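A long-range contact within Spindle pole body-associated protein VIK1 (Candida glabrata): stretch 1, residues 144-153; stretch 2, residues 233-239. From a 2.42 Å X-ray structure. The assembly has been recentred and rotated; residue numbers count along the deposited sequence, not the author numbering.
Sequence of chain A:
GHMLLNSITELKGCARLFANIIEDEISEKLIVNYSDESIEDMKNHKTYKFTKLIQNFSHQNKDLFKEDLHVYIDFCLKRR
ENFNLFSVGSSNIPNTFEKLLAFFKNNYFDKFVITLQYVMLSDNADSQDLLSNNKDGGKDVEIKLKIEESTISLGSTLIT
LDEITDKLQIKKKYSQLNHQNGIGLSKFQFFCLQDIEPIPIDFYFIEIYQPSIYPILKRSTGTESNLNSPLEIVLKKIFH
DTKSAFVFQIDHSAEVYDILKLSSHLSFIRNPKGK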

# COMPACT_ATOMS: atom_id res chain seq x y z
N LYS A 144 -18.43 -11.72 -2.50
CA LYS A 144 -19.07 -10.85 -1.51
C LYS A 144 -18.16 -9.69 -1.14
O LYS A 144 -16.97 -9.88 -0.86
CB LYS A 144 -19.45 -11.61 -0.24
N LEU A 145 -18.74 -8.50 -1.12
CA LEU A 145 -18.01 -7.29 -0.84
C LEU A 145 -19.00 -6.26 -0.29
O LEU A 145 -19.73 -5.62 -1.05
CB LEU A 145 -17.36 -6.80 -2.13
CG LEU A 145 -16.09 -5.96 -2.13
CD1 LEU A 145 -15.98 -5.28 -3.48
CD2 LEU A 145 -16.08 -4.91 -1.03
N LYS A 146 -19.01 -6.11 1.03
CA LYS A 146 -19.96 -5.22 1.72
C LYS A 146 -19.27 -4.13 2.52
O LYS A 146 -18.29 -4.40 3.21
CB LYS A 146 -20.88 -6.02 2.65
CG LYS A 146 -22.10 -6.64 1.98
N ILE A 147 -19.78 -2.91 2.42
CA ILE A 147 -19.36 -1.85 3.33
C ILE A 147 -20.17 -1.94 4.63
O ILE A 147 -21.40 -1.98 4.60
CB ILE A 147 -19.49 -0.45 2.69
CG1 ILE A 147 -18.78 -0.39 1.33
CG2 ILE A 147 -18.87 0.60 3.59
N GLU A 148 -19.47 -2.01 5.76
CA GLU A 148 -20.07 -1.93 7.11
C GLU A 148 -19.40 -0.82 7.91
O GLU A 148 -18.34 -0.33 7.53
CB GLU A 148 -19.95 -3.26 7.85
CG GLU A 148 -20.94 -4.32 7.38
CD GLU A 148 -20.43 -5.75 7.58
OE1 GLU A 148 -19.69 -6.00 8.57
OE2 GLU A 148 -20.78 -6.62 6.76
N GLU A 149 -20.01 -0.41 9.01
CA GLU A 149 -19.50 0.73 9.76
C GLU A 149 -18.03 0.52 10.16
O GLU A 149 -17.21 1.42 10.01
CB GLU A 149 -20.36 1.02 11.00
N SER A 150 -17.71 -0.68 10.64
CA SER A 150 -16.44 -0.97 11.30
C SER A 150 -15.36 -1.56 10.37
O SER A 150 -14.18 -1.58 10.73
CB SER A 150 -16.67 -1.94 12.47
OG SER A 150 -17.05 -3.23 11.99
N THR A 151 -15.78 -2.02 9.19
CA THR A 151 -14.96 -2.89 8.36
C THR A 151 -15.53 -2.98 6.94
O THR A 151 -16.67 -2.60 6.68
CB THR A 151 -14.88 -4.32 8.97
OG1 THR A 151 -13.73 -5.02 8.46
CG2 THR A 151 -16.16 -5.12 8.68
N ILE A 152 -14.68 -3.48 6.04
CA ILE A 152 -15.09 -3.92 4.73
C ILE A 152 -15.09 -5.43 4.77
O ILE A 152 -14.10 -6.08 5.10
CB ILE A 152 -14.13 -3.40 3.65
CG1 ILE A 152 -14.07 -1.87 3.71
CG2 ILE A 152 -14.55 -3.91 2.27
CD1 ILE A 152 -13.19 -1.25 2.66
N SER A 153 -16.23 -6.01 4.43
CA SER A 153 -16.36 -7.44 4.50
C SER A 153 -16.12 -8.03 3.13
O SER A 153 -16.74 -7.62 2.15
CB SER A 153 -17.75 -7.81 5.01
OG SER A 153 -17.69 -9.05 5.66
N ILE A 233 -16.33 3.63 -3.93
CA ILE A 233 -17.01 3.39 -2.65
C ILE A 233 -16.04 2.73 -1.68
O ILE A 233 -15.93 3.14 -0.52
CB ILE A 233 -18.27 2.50 -2.82
N VAL A 234 -15.34 1.71 -2.17
CA VAL A 234 -14.28 1.04 -1.44
C VAL A 234 -13.20 2.05 -1.03
O VAL A 234 -12.96 2.27 0.17
CB VAL A 234 -13.68 -0.10 -2.29
CG1 VAL A 234 -12.52 -0.77 -1.57
CG2 VAL A 234 -14.76 -1.10 -2.66
N LEU A 235 -12.61 2.71 -2.03
CA LEU A 235 -11.52 3.66 -1.79
C LEU A 235 -11.89 4.73 -0.79
O LEU A 235 -11.09 5.07 0.10
CB LEU A 235 -11.01 4.27 -3.10
CG LEU A 235 -10.37 3.27 -4.08
CD1 LEU A 235 -9.87 3.96 -5.33
CD2 LEU A 235 -9.25 2.47 -3.44
N LYS A 236 -13.12 5.24 -0.90
CA LYS A 236 -13.55 6.34 -0.05
C LYS A 236 -13.85 5.86 1.37
O LYS A 236 -13.66 6.60 2.33
CB LYS A 236 -14.74 7.12 -0.67
N LYS A 237 -14.33 4.63 1.50
CA LYS A 237 -14.50 4.01 2.82
C LYS A 237 -13.15 3.83 3.55
O LYS A 237 -13.07 4.04 4.76
CB LYS A 237 -15.23 2.67 2.67
CG LYS A 237 -15.31 1.81 3.92
CD LYS A 237 -16.23 2.41 4.96
CE LYS A 237 -16.05 1.72 6.31
NZ LYS A 237 -16.71 2.48 7.41
N ILE A 238 -12.11 3.47 2.78
CA ILE A 238 -10.73 3.30 3.26
C ILE A 238 -10.10 4.65 3.68
O ILE A 238 -9.57 4.76 4.80
CB ILE A 238 -9.87 2.54 2.22
CG1 ILE A 238 -10.33 1.09 2.10
CG2 ILE A 238 -8.40 2.57 2.56
CD1 ILE A 238 -9.92 0.40 0.82
N PHE A 239 -10.18 5.66 2.80
CA PHE A 239 -9.68 7.02 3.14
C PHE A 239 -10.42 7.64 4.33
O PHE A 239 -9.83 8.44 5.07
CB PHE A 239 -9.73 8.00 1.96
CG PHE A 239 -8.87 7.60 0.79
CD1 PHE A 239 -7.57 7.12 0.98
CD2 PHE A 239 -9.35 7.72 -0.51
CE1 PHE A 239 -6.79 6.76 -0.10
CE2 PHE A 239 -8.57 7.35 -1.59
CZ PHE A 239 -7.29 6.87 -1.38

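The contact sets one face of a helical segment, residues 233-239, against a β-hairpin in which a strand, 145-147, and the start of a second strand, 152-153, are joined by a tight loop. The hairpin is held in shape by its own backbone. Lys-146 and Ser-153 exchange a pair of hydrogen bonds, N to O in each direction and both 2.9 Å long, and the Glu-148 N to Thr-151 O bond of 3.0 Å closes the turn. Because side chains alternate along a strand, Leu-145 and Ile-147 point their CA-to-CB bonds toward the helix, while Lys-146 between them lies out of reach. Ile-152 points toward the helix from the second strand. These three side chains form the apolar relief that the helix meets.

Lys-237 is the main projection from the helical side and has the largest covered area of any residue in the contact. Its CA-to-CB bond points toward the hairpin, and after a bend at chi2 (p, 70°) the chain runs out with chi3 and chi4 both t. The aliphatic part occupies the groove between Ile-147 and Ile-152: Lys-237 CD lies 3.5 Å from Ile-147 CG2, and Lys-237 CG lies 3.9 Å from Ile-152 CG1. The methylenes thus pack against branched side chains from both strands, and the length of the lysine carries its ammonium group past them to the loop.

There the turn offers main-chain oxygens. Lys-237 NZ donates a hydrogen bond to Glu-149 O at 2.9 Å and a weak one to Glu-148 O at 3.3 Å. Both acceptors are backbone carbonyls, and the CA-to-CB bonds of Glu-148 and Glu-149 point away from the helix. Lys-237 NZ also hydrogen-bonds to a residue adjoining one of the stretches.

Val-234, about one turn earlier, and Ile-238, the next residue, complete the surface that receives Ile-152. Ile-152, with chi1 m and chi2 t, extends CD1 toward both: Ile-152 CD1 is 3.7 Å from Ile-238 CG1 and 4.3 Å from Val-234 CG1. Together with the Lys-237 methylenes, these groups make a shallow hollow into which this buried side chain fits. Ile-238 sets out sideways, but its end comes nearer the hairpin, which accounts for its close approach to Ile-152 CD1. The spacing of the hollow is that of the helix itself, whose Ile-238 N to Val-234 O and Lys-237 N to Ile-233 O bonds are both 3.0 Å.

Val-234 also presents its other methyl to the first strand, where Leu-145 CD2 lies 4.3 Å from Val-234 CG2. This contact is slight, covering little of Leu-145. Backbones approach most closely in CA terms at Ile-147 and Val-234, whose CA atoms are 7.5 Å apart. In all, 341 Å² is buried, a modest patch in which apolar packing is joined to a lysine anchor at the turn.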